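Local coordinates for hypothetical conserved protein (Geobacillus kaustophilus, PDB 2YXY), which is of unknown function but belongs to the DUF1811 family and joins a helical hairpin to a small antiparallel beta-sheet domain, at residues 54-68 against 76-88. Sequence-based numbering, arbitrary orientation.
Sequences AYMLNPADFHPGEIY and EYFKVRYLKGVFA
Val-86, in the type II' turn from Lys-84 to Phe-87, sets both its branches against the ring of Tyr-55, just past the end of helix 39-54, and its CB against Ala-54 CB. Val-86 CG1 lies over one face of the Tyr-55 ring, 3.8 Å from the ring centroid, and CG2 leans on CZ; the two side chains cross at about a right angle. The Tyr-55 side chain also touches Leu-19 of helix 16-36. Replacing Tyr-55 with alanine is likely to strip both Val-86 branches of their aromatic partner and weaken the link between helices and sheet. Farther along 54-68, Phe-62 CB meets Leu-83 CD1 and Pro-64 CD meets Leu-83 CD2, each at 4.1 Å. The linker then enters the antiparallel hairpin of strands 67-70 and 76-84, within a fold whose family is placed in the SH3 clan. Tyr-68 and Phe-78 exchange two backbone hydrogen bonds, and Val-80 N reaches Glu-66 O at 2.8 Å. With CG beside its backbone N (chi1 -50°), Tyr-68 presents its ring edge to Val-80, Tyr-68 CE1 lying 3.4 Å from Val-80 CG2, while Phe-62 CD2 sits over one face of the Tyr-68 ring, toward the rim. Tyr-68 OH accepts a nearly straight bond from His-63 N (2.9 Å), tying the ring's far end to the incoming loop.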
# COMPACT_ATOMS: atom_id res chain seq x y z
N ALA A 54 1.64 -5.06 1.66
CA ALA A 54 2.86 -5.02 0.87
C ALA A 54 3.87 -6.09 1.27
O ALA A 54 4.61 -6.60 0.43
CB ALA A 54 3.50 -3.65 0.98
N TYR A 55 3.91 -6.39 2.57
CA TYR A 55 4.82 -7.40 3.07
C TYR A 55 4.37 -8.83 2.77
O TYR A 55 5.04 -9.77 3.17
CB TYR A 55 5.03 -7.22 4.58
CG TYR A 55 6.02 -6.12 4.86
CD1 TYR A 55 5.59 -4.84 5.25
CD2 TYR A 55 7.38 -6.34 4.67
CE1 TYR A 55 6.51 -3.80 5.43
CE2 TYR A 55 8.30 -5.30 4.84
CZ TYR A 55 7.85 -4.04 5.22
OH TYR A 55 8.75 -3.02 5.36
N MET A 56 3.22 -8.99 2.10
CA MET A 56 2.74 -10.33 1.71
C MET A 56 2.85 -10.44 0.18
O MET A 56 2.40 -11.42 -0.40
CB MET A 56 1.28 -10.56 2.12
CG MET A 56 1.03 -10.48 3.63
SD MET A 56 -0.54 -11.18 4.17
CE MET A 56 -1.69 -10.27 3.22
N LEU A 57 3.46 -9.45 -0.45
CA LEU A 57 3.63 -9.47 -1.90
C LEU A 57 5.10 -9.64 -2.28
O LEU A 57 6.00 -9.53 -1.44
CB LEU A 57 3.08 -8.20 -2.55
CG LEU A 57 1.58 -7.97 -2.39
CD1 LEU A 57 1.20 -6.68 -3.11
CD2 LEU A 57 0.78 -9.14 -2.97
N ASN A 58 5.35 -9.86 -3.57
CA ASN A 58 6.71 -10.07 -4.06
C ASN A 58 7.16 -8.87 -4.87
O ASN A 58 6.63 -8.57 -5.94
CB ASN A 58 6.74 -11.35 -4.90
CG ASN A 58 8.15 -11.90 -5.10
OD1 ASN A 58 8.32 -12.99 -5.65
ND2 ASN A 58 9.16 -11.15 -4.66
N PRO A 59 8.16 -8.14 -4.35
CA PRO A 59 8.72 -6.95 -4.98
C PRO A 59 9.23 -7.26 -6.40
O PRO A 59 9.25 -6.38 -7.26
CB PRO A 59 9.84 -6.56 -4.04
CG PRO A 59 9.36 -7.05 -2.70
CD PRO A 59 8.82 -8.40 -3.06
N ALA A 60 9.61 -8.51 -6.63
CA ALA A 60 10.13 -8.94 -7.93
C ALA A 60 9.08 -8.85 -9.04
O ALA A 60 9.44 -8.68 -10.20
CB ALA A 60 10.67 -10.37 -7.84
N ASP A 61 7.80 -8.97 -8.69
CA ASP A 61 6.74 -8.88 -9.68
C ASP A 61 6.64 -7.48 -10.29
O ASP A 61 5.92 -7.27 -11.27
CB ASP A 61 5.39 -9.22 -9.05
CG ASP A 61 5.35 -10.61 -8.46
OD1 ASP A 61 4.28 -11.02 -7.97
OD2 ASP A 61 6.41 -11.28 -8.49
N PHE A 62 7.35 -6.53 -9.70
CA PHE A 62 7.31 -5.16 -10.20
C PHE A 62 8.64 -4.77 -10.81
O PHE A 62 9.70 -5.15 -10.31
CB PHE A 62 6.88 -4.22 -9.06
CG PHE A 62 5.57 -4.62 -8.45
CD1 PHE A 62 5.52 -5.55 -7.42
CD2 PHE A 62 4.37 -4.17 -9.01
CE1 PHE A 62 4.31 -6.03 -6.94
CE2 PHE A 62 3.16 -4.64 -8.54
CZ PHE A 62 3.13 -5.58 -7.51
N HIS A 63 8.58 -3.99 -11.89
CA HIS A 63 9.80 -3.62 -12.61
C HIS A 63 9.92 -2.13 -12.96
O HIS A 63 8.93 -1.47 -13.25
CB HIS A 63 9.90 -4.44 -13.91
CG HIS A 63 9.59 -5.90 -13.75
ND1 HIS A 63 8.29 -6.39 -13.73
CD2 HIS A 63 10.38 -6.98 -13.56
CE1 HIS A 63 8.31 -7.69 -13.54
NE2 HIS A 63 9.57 -8.08 -13.44
N PRO A 64 11.15 -1.61 -12.94
CA PRO A 64 11.40 -0.21 -13.27
C PRO A 64 10.98 0.02 -14.72
O PRO A 64 11.08 -0.88 -15.55
CB PRO A 64 12.91 -0.07 -13.08
CG PRO A 64 13.26 -1.19 -12.12
CD PRO A 64 12.40 -2.30 -12.60
N GLY A 65 10.51 1.23 -15.03
CA GLY A 65 10.09 1.50 -16.39
C GLY A 65 8.66 1.08 -16.65
O GLY A 65 8.03 1.60 -17.57
N GLU A 66 8.16 0.14 -15.86
CA GLU A 66 6.78 -0.31 -16.03
C GLU A 66 5.79 0.71 -15.44
O GLU A 66 6.13 1.50 -14.55
CB GLU A 66 6.59 -1.67 -15.38
CG GLU A 66 6.41 -2.82 -16.35
CD GLU A 66 7.57 -2.96 -17.31
OE1 GLU A 66 7.71 -2.10 -18.22
OE2 GLU A 66 8.34 -3.93 -17.17
N ILE A 67 4.56 0.67 -15.94
CA ILE A 67 3.51 1.57 -15.51
C ILE A 67 2.36 0.71 -15.00
O ILE A 67 1.98 -0.29 -15.64
CB ILE A 67 3.00 2.41 -16.71
CG1 ILE A 67 4.19 3.04 -17.44
CG2 ILE A 67 2.03 3.50 -16.23
CD1 ILE A 67 3.87 3.53 -18.83
N TYR A 68 1.80 1.06 -13.84
CA TYR A 68 0.71 0.25 -13.31
C TYR A 68 -0.53 1.03 -12.88
O TYR A 68 -0.44 2.19 -12.52
CB TYR A 68 1.18 -0.57 -12.09
CG TYR A 68 2.45 -1.36 -12.29
CD1 TYR A 68 3.69 -0.74 -12.25
CD2 TYR A 68 2.41 -2.73 -12.56
CE1 TYR A 68 4.86 -1.45 -12.46
CE2 TYR A 68 3.57 -3.45 -12.78
CZ TYR A 68 4.79 -2.81 -12.73
OH TYR A 68 5.95 -3.53 -12.98
N GLU A 76 -6.16 5.66 -12.93
CA GLU A 76 -4.91 6.34 -12.59
C GLU A 76 -3.75 5.35 -12.69
O GLU A 76 -3.91 4.16 -12.40
CB GLU A 76 -5.03 6.94 -11.20
CG GLU A 76 -6.28 7.76 -11.07
CD GLU A 76 -6.25 8.67 -9.89
OE1 GLU A 76 -5.27 9.44 -9.79
OE2 GLU A 76 -7.20 8.63 -9.08
N TYR A 77 -2.59 5.84 -13.13
CA TYR A 77 -1.43 4.97 -13.32
C TYR A 77 -0.18 5.51 -12.69
O TYR A 77 -0.02 6.72 -12.51
CB TYR A 77 -1.19 4.71 -14.83
CG TYR A 77 -2.23 3.81 -15.46
CD1 TYR A 77 -3.51 4.30 -15.78
CD2 TYR A 77 -1.99 2.45 -15.64
CE1 TYR A 77 -4.50 3.46 -16.26
CE2 TYR A 77 -2.97 1.61 -16.12
CZ TYR A 77 -4.23 2.11 -16.43
OH TYR A 77 -5.21 1.24 -16.88
N PHE A 78 0.72 4.59 -12.37
CA PHE A 78 1.98 4.95 -11.72
C PHE A 78 3.14 4.40 -12.54
O PHE A 78 3.15 3.24 -12.93
CB PHE A 78 2.00 4.35 -10.30
CG PHE A 78 3.13 4.82 -9.44
CD1 PHE A 78 4.20 3.98 -9.16
CD2 PHE A 78 3.10 6.09 -8.86
CE1 PHE A 78 5.21 4.38 -8.30
CE2 PHE A 78 4.11 6.51 -7.99
CZ PHE A 78 5.18 5.65 -7.72
N LYS A 79 4.13 5.24 -12.79
CA LYS A 79 5.28 4.84 -13.56
C LYS A 79 6.41 4.56 -12.59
O LYS A 79 6.87 5.46 -11.90
CB LYS A 79 5.67 5.95 -14.52
CG LYS A 79 6.28 5.46 -15.80
CD LYS A 79 7.56 4.72 -15.57
CE LYS A 79 8.20 4.42 -16.92
NZ LYS A 79 8.27 5.66 -17.75
N VAL A 80 6.87 3.32 -12.54
CA VAL A 80 7.93 2.96 -11.61
C VAL A 80 9.34 3.34 -12.06
O VAL A 80 9.80 2.94 -13.13
CB VAL A 80 7.91 1.46 -11.33
CG1 VAL A 80 9.05 1.11 -10.37
CG2 VAL A 80 6.54 1.04 -10.79
N ARG A 81 10.03 4.10 -11.22
CA ARG A 81 11.39 4.49 -11.51
C ARG A 81 12.24 3.37 -10.92
O ARG A 81 13.08 2.79 -11.60
CB ARG A 81 11.71 5.83 -10.85
CG ARG A 81 13.18 6.23 -10.92
CD ARG A 81 13.47 7.47 -10.07
NE ARG A 81 14.89 7.55 -9.73
CZ ARG A 81 15.40 8.37 -8.81
NH1 ARG A 81 14.62 9.20 -8.13
NH2 ARG A 81 16.70 8.35 -8.56
N TYR A 82 12.02 3.06 -9.64
CA TYR A 82 12.78 1.98 -9.03
C TYR A 82 12.15 1.43 -7.76
O TYR A 82 11.38 2.12 -7.09
CB TYR A 82 14.21 2.44 -8.74
CG TYR A 82 14.33 3.35 -7.55
CD1 TYR A 82 14.63 2.84 -6.29
CD2 TYR A 82 14.13 4.72 -7.68
CE1 TYR A 82 14.74 3.67 -5.18
CE2 TYR A 82 14.24 5.57 -6.58
CZ TYR A 82 14.55 5.03 -5.33
OH TYR A 82 14.66 5.86 -4.24
N LEU A 83 12.49 0.18 -7.45
CA LEU A 83 11.98 -0.50 -6.28
C LEU A 83 13.00 -0.55 -5.14
O LEU A 83 14.21 -0.63 -5.36
CB LEU A 83 11.57 -1.92 -6.66
CG LEU A 83 10.38 -2.13 -7.59
CD1 LEU A 83 9.16 -1.43 -7.02
CD2 LEU A 83 10.69 -1.62 -8.99
N LYS A 84 12.49 -0.51 -3.91
CA LYS A 84 13.31 -0.53 -2.71
C LYS A 84 12.49 -1.08 -1.55
O LYS A 84 11.59 -0.40 -1.05
CB LYS A 84 13.79 0.88 -2.38
CG LYS A 84 15.10 1.26 -3.01
CD LYS A 84 16.27 0.63 -2.26
CE LYS A 84 16.56 1.36 -0.96
NZ LYS A 84 15.36 1.45 -0.08
N GLY A 85 12.79 -2.30 -1.12
CA GLY A 85 12.03 -2.89 -0.03
C GLY A 85 10.65 -3.20 -0.58
O GLY A 85 10.54 -3.83 -1.64
N VAL A 86 9.60 -2.75 0.11
CA VAL A 86 8.24 -3.01 -0.37
C VAL A 86 7.68 -1.75 -1.02
O VAL A 86 6.46 -1.59 -1.17
CB VAL A 86 7.32 -3.47 0.78
CG1 VAL A 86 7.87 -4.73 1.39
CG2 VAL A 86 7.19 -2.40 1.84
N PHE A 87 8.59 -0.87 -1.42
CA PHE A 87 8.24 0.40 -2.05
C PHE A 87 8.64 0.55 -3.52
O PHE A 87 9.68 0.05 -3.99
CB PHE A 87 8.88 1.56 -1.28
CG PHE A 87 8.28 1.80 0.08
CD1 PHE A 87 7.09 2.51 0.21
CD2 PHE A 87 8.90 1.31 1.21
CE1 PHE A 87 6.51 2.72 1.47
CE2 PHE A 87 8.34 1.51 2.48
CZ PHE A 87 7.15 2.21 2.62
N ALA A 88 7.79 1.25 -4.25
CA ALA A 88 8.05 1.52 -5.65
C ALA A 88 8.16 3.03 -5.68
O ALA A 88 7.25 3.72 -5.26
CB ALA A 88 6.87 1.07 -6.51